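PDB 4CVU: beta-mannosidase from Trichoderma harzianum, which probably hydrolyses terminal beta-linked mannose residues at the non-reducing ends of mannosides. Local coordinates for residues S770-L776 against D819-E825; F206-W212 against A394-R398; R349-F353 against S531-S535; S602-W606 against V665-S669. One frame throughout, in Å; residues are numbered along the deposited sequence. Where two conformers were deposited one is given.

Contact 1: residues S770-L776 against D819-E825. With CD (cadmium ion), chain Z.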
loop_
_atom_site.group_PDB
_atom_site.type_symbol
_atom_site.label_atom_id
_atom_site.label_comp_id
_atom_site.label_asym_id
_atom_site.label_seq_id
_atom_site.Cartn_x
_atom_site.Cartn_y
_atom_site.Cartn_z
ATOM N N SER A 770 44.383 -10.519 18.942
ATOM C CA SER A 770 45.086 -9.296 18.572
ATOM C C SER A 770 44.241 -8.103 18.992
ATOM O O SER A 770 43.032 -8.120 18.847
ATOM C CB SER A 770 45.415 -9.257 17.076
ATOM O OG SER A 770 44.255 -9.393 16.286
ATOM N N LEU A 771 44.903 -7.087 19.542
ATOM C CA LEU A 771 44.259 -5.915 20.122
ATOM C C LEU A 771 44.893 -4.663 19.523
ATOM O O LEU A 771 45.987 -4.254 19.950
ATOM C CB LEU A 771 44.447 -5.921 21.632
ATOM C CG LEU A 771 43.906 -7.182 22.328
ATOM C CD1 LEU A 771 44.372 -7.262 23.770
ATOM C CD2 LEU A 771 42.388 -7.224 22.247
ATOM N N THR A 772 44.211 -4.073 18.540
ATOM C CA THR A 772 44.745 -2.976 17.756
ATOM C C THR A 772 43.978 -1.672 17.958
ATOM O O THR A 772 42.846 -1.551 17.507
ATOM C CB THR A 772 44.699 -3.311 16.250
ATOM O OG1 THR A 772 45.325 -4.574 16.027
ATOM C CG2 THR A 772 45.409 -2.219 15.409
ATOM N N TRP A 773 44.625 -0.686 18.581
ATOM C CA TRP A 773 44.030 0.626 18.795
ATOM C C TRP A 773 44.368 1.572 17.626
ATOM O O TRP A 773 45.551 1.834 17.353
ATOM C CB TRP A 773 44.533 1.245 20.092
ATOM C CG TRP A 773 43.958 0.703 21.350
ATOM C CD1 TRP A 773 44.514 -0.234 22.180
ATOM C CD2 TRP A 773 42.727 1.102 21.969
ATOM N NE1 TRP A 773 43.697 -0.457 23.259
ATOM C CE2 TRP A 773 42.601 0.363 23.162
ATOM C CE3 TRP A 773 41.723 2.015 21.633
ATOM C CZ2 TRP A 773 41.485 0.499 24.022
ATOM C CZ3 TRP A 773 40.612 2.142 22.485
ATOM C CH2 TRP A 773 40.520 1.396 23.668
ATOM N N VAL A 774 43.332 2.076 16.948
ATOM C CA VAL A 774 43.496 3.093 15.912
ATOM C C VAL A 774 42.579 4.279 16.194
ATOM O O VAL A 774 41.638 4.156 16.967
ATOM C CB VAL A 774 43.208 2.523 14.518
ATOM C CG1 VAL A 774 44.135 1.350 14.233
ATOM C CG2 VAL A 774 41.762 2.100 14.390
ATOM N N ASP A 775 42.855 5.424 15.571
ATOM C CA ASP A 775 41.895 6.544 15.554
ATOM C C ASP A 775 40.895 6.297 14.416
ATOM O O ASP A 775 41.046 5.337 13.668
ATOM C CB ASP A 775 42.616 7.914 15.429
ATOM C CG ASP A 775 43.377 8.097 14.107
ATOM O OD1 ASP A 775 43.081 7.412 13.109
ATOM O OD2 ASP A 775 44.300 8.962 14.060
ATOM N N LEU A 776 39.900 7.158 14.267
ATOM C CA LEU A 776 38.768 6.887 13.342
ATOM C C LEU A 776 39.073 7.189 11.862
ATOM O O LEU A 776 38.223 6.995 10.970
ATOM C CB LEU A 776 37.499 7.572 13.846
ATOM C CG LEU A 776 37.187 7.280 15.338
ATOM C CD1 LEU A 776 35.971 8.039 15.845
ATOM C CD2 LEU A 776 36.981 5.794 15.595
ATOM N N ASP A 819 37.935 9.784 19.413
ATOM C CA ASP A 819 38.657 9.535 18.170
ATOM C C ASP A 819 39.511 8.279 18.407
ATOM O O ASP A 819 40.722 8.300 18.279
ATOM C CB ASP A 819 39.507 10.769 17.794
ATOM C CG ASP A 819 40.079 10.705 16.376
ATOM O OD1 ASP A 819 39.577 9.939 15.525
ATOM O OD2 ASP A 819 41.052 11.436 16.108
ATOM N N ALA A 820 38.835 7.191 18.817
ATOM C CA ALA A 820 39.512 5.938 19.137
ATOM C C ALA A 820 38.618 4.712 19.018
ATOM O O ALA A 820 37.475 4.713 19.444
ATOM C CB ALA A 820 40.070 6.015 20.543
ATOM N N VAL A 821 39.171 3.639 18.479
ATOM C CA VAL A 821 38.480 2.361 18.481
ATOM C C VAL A 821 39.501 1.257 18.631
ATOM O O VAL A 821 40.622 1.334 18.095
ATOM C CB VAL A 821 37.640 2.161 17.192
ATOM C CG1 VAL A 821 38.533 2.086 15.963
ATOM C CG2 VAL A 821 36.776 0.908 17.295
ATOM N N LEU A 822 39.095 0.221 19.363
ATOM C CA LEU A 822 39.904 -0.958 19.595
ATOM C C LEU A 822 39.324 -2.095 18.791
ATOM O O LEU A 822 38.189 -2.471 19.005
ATOM C CB LEU A 822 39.909 -1.336 21.079
ATOM C CG LEU A 822 40.493 -2.721 21.451
ATOM C CD1 LEU A 822 41.945 -2.870 21.030
ATOM C CD2 LEU A 822 40.391 -2.945 22.958
ATOM N N VAL A 823 40.122 -2.663 17.895
ATOM C CA VAL A 823 39.676 -3.748 17.035
ATOM C C VAL A 823 40.249 -5.039 17.597
ATOM O O VAL A 823 41.448 -5.153 17.798
ATOM C CB VAL A 823 40.115 -3.542 15.577
ATOM C CG1 VAL A 823 39.633 -4.688 14.709
ATOM C CG2 VAL A 823 39.604 -2.209 15.069
ATOM N N ILE A 824 39.348 -5.986 17.875
ATOM C CA ILE A 824 39.647 -7.243 18.548
ATOM C C ILE A 824 39.463 -8.428 17.597
ATOM O O ILE A 824 38.390 -8.605 17.056
ATOM C CB ILE A 824 38.682 -7.414 19.728
ATOM C CG1 ILE A 824 38.871 -6.267 20.735
ATOM C CG2 ILE A 824 38.893 -8.761 20.402
ATOM C CD1 ILE A 824 37.719 -6.109 21.687
ATOM N N GLU A 825 40.509 -9.227 17.396
ATOM C CA GLU A 825 40.408 -10.459 16.614
ATOM C C GLU A 825 41.007 -11.630 17.368
ATOM O O GLU A 825 42.196 -11.613 17.744
ATOM C CB GLU A 825 41.083 -10.365 15.249
ATOM C CG GLU A 825 40.861 -9.041 14.545
ATOM C CD GLU A 825 41.079 -9.097 13.028
ATOM O OE1 GLU A 825 41.539 -10.148 12.477
ATOM O OE2 GLU A 825 40.764 -8.068 12.386
HETATM CD CD CD Z . 42.402 -7.252 10.561
HETATM O O HOH W 1 43.228 -6.581 15.953
#

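Contact 2: residues F206-W212 against A394-R398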
loop_
_atom_site.group_PDB
_atom_site.type_symbol
_atom_site.label_atom_id
_atom_site.label_comp_id
_atom_site.label_asym_id
_atom_site.label_seq_id
_atom_site.Cartn_x
_atom_site.Cartn_y
_atom_site.Cartn_z
ATOM N N PHE A 206 -6.800 -11.716 15.205
ATOM C CA PHE A 206 -7.750 -12.059 14.135
ATOM C C PHE A 206 -8.777 -13.130 14.489
ATOM O O PHE A 206 -9.765 -13.296 13.760
ATOM C CB PHE A 206 -6.992 -12.420 12.848
ATOM C CG PHE A 206 -6.328 -11.235 12.198
ATOM C CD1 PHE A 206 -7.082 -10.122 11.836
ATOM C CD2 PHE A 206 -4.955 -11.207 11.988
ATOM C CE1 PHE A 206 -6.483 -9.020 11.281
ATOM C CE2 PHE A 206 -4.355 -10.092 11.421
ATOM C CZ PHE A 206 -5.137 -9.013 11.062
ATOM N N SER A 207 -8.520 -13.873 15.578
ATOM C CA SER A 207 -9.349 -14.997 16.007
ATOM C C SER A 207 -9.909 -15.803 14.822
ATOM O O SER A 207 -11.137 -15.958 14.701
ATOM C CB SER A 207 -10.514 -14.508 16.858
ATOM O OG SER A 207 -11.333 -15.600 17.204
ATOM N N PRO A 208 -9.015 -16.395 14.019
ATOM C CA PRO A 208 -9.435 -17.160 12.838
ATOM C C PRO A 208 -10.060 -18.494 13.217
ATOM O O PRO A 208 -9.865 -19.000 14.357
ATOM C CB PRO A 208 -8.130 -17.338 12.082
ATOM C CG PRO A 208 -7.095 -17.401 13.171
ATOM C CD PRO A 208 -7.556 -16.314 14.103
ATOM N N VAL A 209 -10.859 -19.026 12.295
ATOM C CA VAL A 209 -11.558 -20.299 12.503
ATOM C C VAL A 209 -11.567 -21.056 11.201
ATOM O O VAL A 209 -11.539 -20.442 10.126
ATOM C CB VAL A 209 -13.007 -20.167 13.005
ATOM C CG1 VAL A 209 -13.037 -19.493 14.378
ATOM C CG2 VAL A 209 -13.878 -19.391 12.029
ATOM N N GLY A 210 -11.595 -22.377 11.318
ATOM C CA GLY A 210 -11.660 -23.244 10.145
ATOM C C GLY A 210 -10.973 -24.582 10.366
ATOM O O GLY A 210 -10.411 -24.833 11.454
ATOM N N PRO A 211 -11.003 -25.437 9.335
ATOM C CA PRO A 211 -10.327 -26.703 9.375
ATOM C C PRO A 211 -8.839 -26.433 9.210
ATOM O O PRO A 211 -8.310 -26.431 8.099
ATOM C CB PRO A 211 -10.934 -27.456 8.179
ATOM C CG PRO A 211 -11.240 -26.405 7.196
ATOM C CD PRO A 211 -11.617 -25.195 8.012
ATOM N N TRP A 212 -8.168 -26.182 10.318
ATOM C CA TRP A 212 -6.818 -25.679 10.293
ATOM C C TRP A 212 -5.737 -26.715 10.087
ATOM O O TRP A 212 -4.598 -26.381 9.880
ATOM C CB TRP A 212 -6.556 -24.874 11.558
ATOM C CG TRP A 212 -6.135 -25.630 12.694
ATOM C CD1 TRP A 212 -6.910 -26.365 13.526
ATOM C CD2 TRP A 212 -4.811 -25.712 13.205
ATOM N NE1 TRP A 212 -6.144 -26.908 14.523
ATOM C CE2 TRP A 212 -4.853 -26.503 14.350
ATOM C CE3 TRP A 212 -3.591 -25.179 12.808
ATOM C CZ2 TRP A 212 -3.725 -26.807 15.073
ATOM C CZ3 TRP A 212 -2.482 -25.449 13.560
ATOM C CH2 TRP A 212 -2.548 -26.282 14.655
ATOM N N ALA A 394 -0.323 -15.368 11.579
ATOM C CA ALA A 394 -1.562 -15.416 12.335
ATOM C C ALA A 394 -2.488 -16.535 11.810
ATOM O O ALA A 394 -3.458 -16.912 12.490
ATOM C CB ALA A 394 -2.249 -14.055 12.340
ATOM N N PHE A 395 -2.203 -17.040 10.612
ATOM C CA PHE A 395 -2.982 -18.095 9.993
ATOM C C PHE A 395 -2.104 -19.311 9.676
ATOM O O PHE A 395 -1.420 -19.385 8.659
ATOM C CB PHE A 395 -3.678 -17.559 8.747
ATOM C CG PHE A 395 -4.327 -16.231 8.972
ATOM C CD1 PHE A 395 -5.540 -16.138 9.655
ATOM C CD2 PHE A 395 -3.737 -15.091 8.556
ATOM C CE1 PHE A 395 -6.133 -14.908 9.873
ATOM C CE2 PHE A 395 -4.303 -13.864 8.794
ATOM C CZ PHE A 395 -5.509 -13.765 9.460
ATOM N N TRP A 396 -2.136 -20.272 10.567
ATOM C CA TRP A 396 -1.242 -21.428 10.502
ATOM C C TRP A 396 -1.353 -22.189 9.178
ATOM O O TRP A 396 -0.342 -22.591 8.631
ATOM C CB TRP A 396 -1.465 -22.371 11.695
ATOM C CG TRP A 396 -0.576 -22.022 12.890
ATOM C CD1 TRP A 396 -0.940 -21.356 14.022
ATOM C CD2 TRP A 396 0.815 -22.282 13.007
ATOM N NE1 TRP A 396 0.152 -21.197 14.860
ATOM C CE2 TRP A 396 1.242 -21.776 14.257
ATOM C CE3 TRP A 396 1.749 -22.928 12.193
ATOM C CZ2 TRP A 396 2.529 -21.893 14.693
ATOM C CZ3 TRP A 396 3.024 -23.040 12.618
ATOM C CH2 TRP A 396 3.415 -22.540 13.886
ATOM N N PRO A 397 -2.568 -22.314 8.629
ATOM C CA PRO A 397 -2.617 -23.019 7.356
ATOM C C PRO A 397 -1.701 -22.504 6.240
ATOM O O PRO A 397 -1.292 -23.293 5.392
ATOM C CB PRO A 397 -4.078 -22.906 6.962
ATOM C CG PRO A 397 -4.800 -22.863 8.262
ATOM C CD PRO A 397 -3.912 -21.974 9.106
ATOM N N ARG A 398 -1.372 -21.211 6.205
ATOM C CA ARG A 398 -0.562 -20.729 5.081
ATOM C C ARG A 398 0.928 -20.818 5.365
ATOM O O ARG A 398 1.754 -20.429 4.537
ATOM C CB ARG A 398 -0.985 -19.298 4.653
ATOM C CG ARG A 398 -0.772 -18.198 5.676
ATOM C CD ARG A 398 -1.225 -16.871 5.043
ATOM N NE ARG A 398 -1.134 -15.764 5.975
ATOM C CZ ARG A 398 -1.330 -14.493 5.628
ATOM N NH1 ARG A 398 -1.701 -14.185 4.389
ATOM N NH2 ARG A 398 -1.190 -13.530 6.515
#

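Contact 3: residues R349-F353 against S531-S535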
loop_
_atom_site.group_PDB
_atom_site.type_symbol
_atom_site.label_atom_id
_atom_site.label_comp_id
_atom_site.label_asym_id
_atom_site.label_seq_id
_atom_site.Cartn_x
_atom_site.Cartn_y
_atom_site.Cartn_z
ATOM N N ARG A 349 18.858 -40.922 21.612
ATOM C CA ARG A 349 19.565 -39.999 22.484
ATOM C C ARG A 349 18.805 -39.760 23.765
ATOM O O ARG A 349 17.619 -40.046 23.861
ATOM C CB ARG A 349 19.857 -38.645 21.791
ATOM C CG ARG A 349 18.710 -38.039 20.996
ATOM C CD ARG A 349 17.757 -37.213 21.837
ATOM N NE ARG A 349 16.689 -38.041 22.363
ATOM C CZ ARG A 349 15.462 -37.608 22.630
ATOM N NH1 ARG A 349 15.124 -36.352 22.403
ATOM N NH2 ARG A 349 14.568 -38.459 23.117
ATOM N N THR A 350 19.524 -39.266 24.758
ATOM C CA THR A 350 18.921 -38.844 26.007
ATOM C C THR A 350 19.011 -37.337 26.058
ATOM O O THR A 350 20.048 -36.759 25.689
ATOM C CB THR A 350 19.615 -39.448 27.249
ATOM O OG1 THR A 350 20.952 -38.978 27.338
ATOM C CG2 THR A 350 19.570 -40.988 27.199
ATOM N N ILE A 351 17.923 -36.697 26.459
ATOM C CA ILE A 351 17.930 -35.276 26.741
ATOM C C ILE A 351 17.301 -35.015 28.089
ATOM O O ILE A 351 16.144 -35.341 28.311
ATOM C CB ILE A 351 17.263 -34.451 25.614
ATOM C CG1 ILE A 351 17.387 -32.926 25.891
ATOM C CG2 ILE A 351 15.809 -34.862 25.400
ATOM C CD1 ILE A 351 18.775 -32.387 25.759
ATOM N N LEU A 352 18.110 -34.473 29.001
ATOM C CA LEU A 352 17.705 -34.168 30.350
ATOM C C LEU A 352 17.537 -32.667 30.539
ATOM O O LEU A 352 18.429 -31.891 30.135
ATOM C CB LEU A 352 18.806 -34.623 31.308
ATOM C CG LEU A 352 18.579 -34.301 32.799
ATOM C CD1 LEU A 352 17.418 -35.103 33.351
ATOM C CD2 LEU A 352 19.848 -34.606 33.576
ATOM N N PHE A 353 16.424 -32.257 31.133
ATOM C CA PHE A 353 16.300 -30.927 31.692
ATOM C C PHE A 353 16.503 -31.078 33.195
ATOM O O PHE A 353 15.723 -31.733 33.861
ATOM C CB PHE A 353 14.953 -30.262 31.395
ATOM C CG PHE A 353 14.693 -29.032 32.238
ATOM C CD1 PHE A 353 15.535 -27.926 32.161
ATOM C CD2 PHE A 353 13.614 -28.979 33.109
ATOM C CE1 PHE A 353 15.316 -26.800 32.961
ATOM C CE2 PHE A 353 13.395 -27.864 33.921
ATOM C CZ PHE A 353 14.229 -26.768 33.830
ATOM N N SER A 531 11.339 -40.448 28.628
ATOM C CA SER A 531 12.510 -39.791 28.077
ATOM C C SER A 531 12.509 -38.245 28.212
ATOM O O SER A 531 13.572 -37.622 28.240
ATOM C CB SER A 531 12.653 -40.189 26.601
ATOM O OG SER A 531 11.525 -39.817 25.847
ATOM N N ILE A 532 11.327 -37.640 28.320
ATOM C CA ILE A 532 11.219 -36.180 28.261
ATOM C C ILE A 532 10.927 -35.573 29.629
ATOM O O ILE A 532 9.891 -35.870 30.221
ATOM C CB ILE A 532 10.127 -35.741 27.296
ATOM C CG1 ILE A 532 10.415 -36.289 25.883
ATOM C CG2 ILE A 532 10.028 -34.213 27.289
ATOM C CD1 ILE A 532 11.765 -35.925 25.313
ATOM N N SER A 533 11.832 -34.707 30.096
ATOM C CA SER A 533 11.690 -34.043 31.405
ATOM C C SER A 533 10.637 -32.921 31.387
ATOM O O SER A 533 10.200 -32.474 30.325
ATOM C CB SER A 533 13.017 -33.440 31.849
ATOM O OG SER A 533 14.034 -34.391 31.880
ATOM N N TYR A 534 10.274 -32.445 32.572
ATOM C CA TYR A 534 9.120 -31.599 32.719
ATOM C C TYR A 534 9.360 -30.526 33.721
ATOM O O TYR A 534 10.129 -30.686 34.683
ATOM C CB TYR A 534 7.883 -32.407 33.168
ATOM C CG TYR A 534 6.594 -31.599 33.277
ATOM C CD1 TYR A 534 5.904 -31.197 32.139
ATOM C CD2 TYR A 534 6.060 -31.264 34.520
ATOM C CE1 TYR A 534 4.739 -30.457 32.224
ATOM C CE2 TYR A 534 4.874 -30.536 34.626
ATOM C CZ TYR A 534 4.219 -30.129 33.470
ATOM O OH TYR A 534 3.060 -29.396 33.545
ATOM N N SER A 535 8.683 -29.413 33.491
ATOM C CA SER A 535 8.588 -28.377 34.471
ATOM C C SER A 535 7.172 -27.825 34.384
ATOM O O SER A 535 6.628 -27.684 33.270
ATOM C CB SER A 535 9.631 -27.283 34.177
ATOM O OG SER A 535 9.459 -26.177 35.040
HETATM O O HOH W 2 14.051 -33.677 28.882
HETATM O O HOH W 3 16.052 -38.552 27.083
#

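Contact 4: residues S602-W606 against V665-S669. With NAG (2-acetamido-2-deoxy-beta-D-glucopyranose), chain H.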
loop_
_atom_site.group_PDB
_atom_site.type_symbol
_atom_site.label_atom_id
_atom_site.label_comp_id
_atom_site.label_asym_id
_atom_site.label_seq_id
_atom_site.Cartn_x
_atom_site.Cartn_y
_atom_site.Cartn_z
ATOM N N SER A 602 12.657 -3.105 9.047
ATOM C CA SER A 602 13.140 -2.372 7.882
ATOM C C SER A 602 11.998 -1.619 7.204
ATOM O O SER A 602 10.839 -2.006 7.314
ATOM C CB SER A 602 13.750 -3.371 6.878
ATOM O OG SER A 602 12.709 -4.189 6.380
ATOM N N ILE A 603 12.338 -0.533 6.510
ATOM C CA ILE A 603 11.345 0.146 5.689
ATOM C C ILE A 603 10.808 -0.790 4.591
ATOM O O ILE A 603 9.648 -0.643 4.178
ATOM C CB ILE A 603 11.855 1.489 5.098
ATOM C CG1 ILE A 603 10.737 2.190 4.312
ATOM C CG2 ILE A 603 13.091 1.303 4.212
ATOM C CD1 ILE A 603 11.063 3.603 3.888
ATOM N N GLN A 604 11.607 -1.755 4.121
ATOM C CA GLN A 604 11.110 -2.639 3.019
ATOM C C GLN A 604 10.023 -3.530 3.619
ATOM O O GLN A 604 9.049 -3.874 2.961
ATOM C CB GLN A 604 12.206 -3.512 2.395
ATOM C CG GLN A 604 13.331 -2.745 1.667
ATOM C CD GLN A 604 14.364 -2.106 2.583
ATOM O OE1 GLN A 604 14.400 -2.332 3.765
ATOM N NE2 GLN A 604 15.243 -1.313 2.004
ATOM N N THR A 605 10.201 -3.913 4.904
ATOM C CA THR A 605 9.191 -4.712 5.585
ATOM C C THR A 605 7.914 -3.837 5.790
ATOM O O THR A 605 6.811 -4.209 5.285
ATOM C CB THR A 605 9.717 -5.372 6.878
ATOM O OG1 THR A 605 10.595 -6.502 6.576
ATOM C CG2 THR A 605 8.595 -5.845 7.687
ATOM N N TRP A 606 8.060 -2.640 6.401
ATOM C CA TRP A 606 6.919 -1.709 6.531
ATOM C C TRP A 606 6.179 -1.583 5.208
ATOM O O TRP A 606 4.935 -1.583 5.158
ATOM C CB TRP A 606 7.365 -0.339 6.872
ATOM C CG TRP A 606 7.608 -0.216 8.366
ATOM C CD1 TRP A 606 8.772 0.016 8.970
ATOM C CD2 TRP A 606 6.633 -0.385 9.381
ATOM N NE1 TRP A 606 8.595 0.064 10.370
ATOM C CE2 TRP A 606 7.274 -0.184 10.629
ATOM C CE3 TRP A 606 5.265 -0.654 9.371
ATOM C CZ2 TRP A 606 6.582 -0.257 11.827
ATOM C CZ3 TRP A 606 4.582 -0.717 10.550
ATOM C CH2 TRP A 606 5.245 -0.517 11.785
ATOM N N VAL A 665 11.294 9.803 3.643
ATOM C CA VAL A 665 11.427 8.361 3.482
ATOM C C VAL A 665 12.768 7.832 3.974
ATOM O O VAL A 665 12.799 6.805 4.623
ATOM C CB VAL A 665 11.297 7.947 2.012
ATOM C CG1 VAL A 665 11.542 6.471 1.884
ATOM C CG2 VAL A 665 9.934 8.317 1.457
ATOM N N ALA A 666 13.850 8.535 3.659
ATOM C CA ALA A 666 15.154 8.167 4.082
ATOM C C ALA A 666 15.243 8.435 5.597
ATOM O O ALA A 666 15.932 7.729 6.325
ATOM C CB ALA A 666 16.201 8.980 3.329
ATOM N N ASN A 667 14.521 9.437 6.062
ATOM C CA ASN A 667 14.518 9.764 7.504
ATOM C C ASN A 667 13.873 8.642 8.369
ATOM O O ASN A 667 14.327 8.315 9.497
ATOM C CB ASN A 667 13.770 11.070 7.739
ATOM C CG ASN A 667 14.142 11.733 9.067
ATOM O OD1 ASN A 667 15.272 11.620 9.498
ATOM N ND2 ASN A 667 13.189 12.431 9.703
ATOM N N PHE A 668 12.755 8.145 7.871
ATOM C CA PHE A 668 12.045 7.014 8.472
ATOM C C PHE A 668 12.943 5.775 8.385
ATOM O O PHE A 668 13.177 5.104 9.398
ATOM C CB PHE A 668 10.722 6.773 7.749
ATOM C CG PHE A 668 9.921 5.604 8.301
ATOM C CD1 PHE A 668 9.619 5.535 9.650
ATOM C CD2 PHE A 668 9.486 4.568 7.470
ATOM C CE1 PHE A 668 8.910 4.470 10.159
ATOM C CE2 PHE A 668 8.759 3.508 7.976
ATOM C CZ PHE A 668 8.470 3.464 9.338
ATOM N N SER A 669 13.416 5.431 7.180
ATOM C CA SER A 669 14.280 4.288 7.061
ATOM C C SER A 669 15.469 4.326 8.033
ATOM O O SER A 669 15.886 3.284 8.564
ATOM C CB SER A 669 14.908 4.220 5.729
ATOM O OG SER A 669 15.618 3.010 5.689
HETATM C C1 NAG H . 13.413 13.118 10.967
HETATM C C2 NAG H . 12.981 14.602 10.889
HETATM C C3 NAG H . 13.039 15.324 12.231
HETATM C C4 NAG H . 12.324 14.497 13.281
HETATM C C5 NAG H . 12.940 13.097 13.329
HETATM C C6 NAG H . 12.244 12.201 14.365
HETATM C C7 NAG H . 13.218 15.890 8.851
HETATM C C8 NAG H . 14.094 16.716 7.942
HETATM N N2 NAG H . 13.756 15.369 9.946
HETATM O O3 NAG H . 12.387 16.569 12.092
HETATM O O4 NAG H . 12.464 15.125 14.540
HETATM O O5 NAG H . 12.822 12.490 12.070
HETATM O O6 NAG H . 10.860 12.103 14.098
HETATM O O7 NAG H . 12.045 15.727 8.578
HETATM O O HOH W 4 15.147 0.568 7.029
#

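Contact 1: residues S770-L776 against D819-E825
W773 holds its CG beside its backbone N (chi1 -76°), whereas L822 swings CG to the far side from its N (chi1 168°), which slides the leucine beneath the indole. L822 CB sits 3.6 Å from the centroid of the W773 six-membered ring, almost exactly on the ring normal, a CH-pi contact, and L822 CD1 carries on to W773 NE1 at 3.7 Å. With an alanine in place of W773, L822 would probably lose the flat cover over CB and CD1, and a gap would open toward I814, M787 and F849. The pair is a non-hydrogen-bonded one in the antiparallel sheet of the Mannosidase Ig/CBM-like domain, on its two inner strands. On the face opposite W773, the beta-branched valines suit a strand and pack side by side, V774 CG2 lying 3.6 Å from V821 CG1. S770, T772 and E825 add polar groups to this face: a water bound by S770 OG and T772 OG1 donates to V823 O over 2.9 Å. The E825 chain, extended beyond CG, carries OE2 to a cadmium ion at 2.6 Å. At the far end of the pair, D819 OD1 accepts from L776 N at 3.1 Å, from above the carboxylate plane. D775 OD2 lies 4.6 Å from D819 OD2, so each carboxylate is likely to raise the other's pKa, though D775 OD1 accepts from K779 N and D819 pairs weakly with K858.

Contact 2: residues F206-W212 against A394-R398
F206 and F395 lie near parallel, planes 28° apart, but slid so far that the rings barely overlap; F206 CD2 comes 3.6 Å from F395 CZ. A394 CB serves both rings, meeting the F206 edge in plane and sitting above the rim of one F395 face. P208 CB touches the F395 edge at CD1, 3.7 Å away, and the in-plane edge is also approached by R398 NH2 of its own segment. The second aromatic pair is an offset edge-to-face one, with the edge of W212 turned toward the face of W396 and the planes at 65°. W396 CB lies at the W212 rim, 3.7 Å from CE3. W212 reaches there because its CG stands between backbone N and carbonyl carbon (chi1 86°). P397 CG adds a contact at 3.9 Å to W212 O. An alanine in place of F395 would probably leave P208 CB without its aromatic partner and F206 with A394 alone across the contact, and open a gap beside H58 and L59. The contact joins the galactose-binding-like domain to the loop following strand 380-389. Its cohesion is apolar, and the polar ends are satisfied from outside the two segments: W212 NE1 by Q131 O, W396 NE1 by E194, and the R398 guanidinium by D393 and E69. The indoles can therefore be buried at this domain junction while each N-H keeps an acceptor.

Contact 3: residues R349-F353 against S531-S535
F353 meets S533 and S535 where a short strand, 351-354, runs beside the chain entering strand 534-535, one of the parallel strands of the (beta/alpha)8 barrel expected of a family 2 catalytic domain. The two segments point almost the same way, 16° apart, yet they do not pair as a sheet. Strand 351-354 pairs instead with 374-377, and strand 534-535 with 481-485. From the root of the F353 side chain, CB packs on S533 CB at 3.7 Å. Its CG lies on the opposite side from the backbone N (chi1 166°), which carries the ring along the second segment. There CD2 has Y534 O at the ring edge, 4.2 Å off, and CE2 reaches S535 CB at 3.8 Å. A serine suits position 535 because its small CB lets the ring come close, while S535 OG turns to N540 and C537 for its own bonds. W373, edge-to-face with the ring, and F375 also meet F353. I351 CG2 and I532 CD1 make the apolar touch at 4.2 Å, while I532 also leans on L481 and W484 of the barrel. Buried backbone groups here are satisfied by water rather than by each other. One water accepts from I351 N at 2.7 Å and can donate to S531 O at 2.9 Å. A second accepts from S533 N at 2.7 Å and can donate to I351 O, also at 2.7 Å.

Contact 4: residues S602-W606 against V665-S669
I603 and W606, one turn apart on the first turn of helix 603-609, pack against V665, F668 and S669 near the start of the long helix 664-692, so this is a helix-helix contact made beside an N-cap. The apolar part centres on I603. With chi1 and chi2 both extended (-177° and 171°), its CD1 reaches outward to V665 CG1 at 3.5 Å and to the edge of the F668 ring, 4.0 Å from CD2. The other branch, CG2, rests against S669 OG at 3.4 Å. A branched isoleucine fits because it can touch both sides of this spread with one side chain. The aromatic part is the meeting of W606 and F668: F668 CZ stands over the rim of one indole face, 3.5 Å from W606 CD1, and with the planes at 49° the two rings meet obliquely. P601, P715 and V622 also touch the indole. Polar interactions fix the helix start. S602 OG accepts from T605 N at 2.9 Å, the classic N-cap bond, and E721 is hydrogen-bonded to both S602 OG and T605 OG1. A single water bridges the helices, accepting from I603 N at 3.1 Å and hydrogen-bonded to S669 OG at 2.8 Å. S669 also completes the N-glycosylation sequon of N667, whose phenylalanine belongs to the buried contact while the asparagine bears sugar. N667 OD1 accepts from K661 N, and N667 ND2 is covalently joined to C1 of N-acetylglucosamine at 1.5 Å.

In the fold
From the N terminus, contact 2 opens first: 206-212, in the galactose-binding-like domain, returns at 394-398 after the whole seven-stranded sheet 227-346 has been passed, tying that domain to the loop after strand 380-389. Before that loop closes, contact 3 begins at 349-353, and it ends at 531-535, so the two cross; it ties strand 351-354 to parallel strand 534-535. Contact 4 follows in series, closing a loop about half helical and without strands between helices 603-609 and 664-692. Contact 1 comes last and is local, closing a 42-residue loop within one Ig-like domain. Contacts 1 and 2 lie on opposite sides of the chain's centre, their centres 52 Å apart, and no two contacts touch.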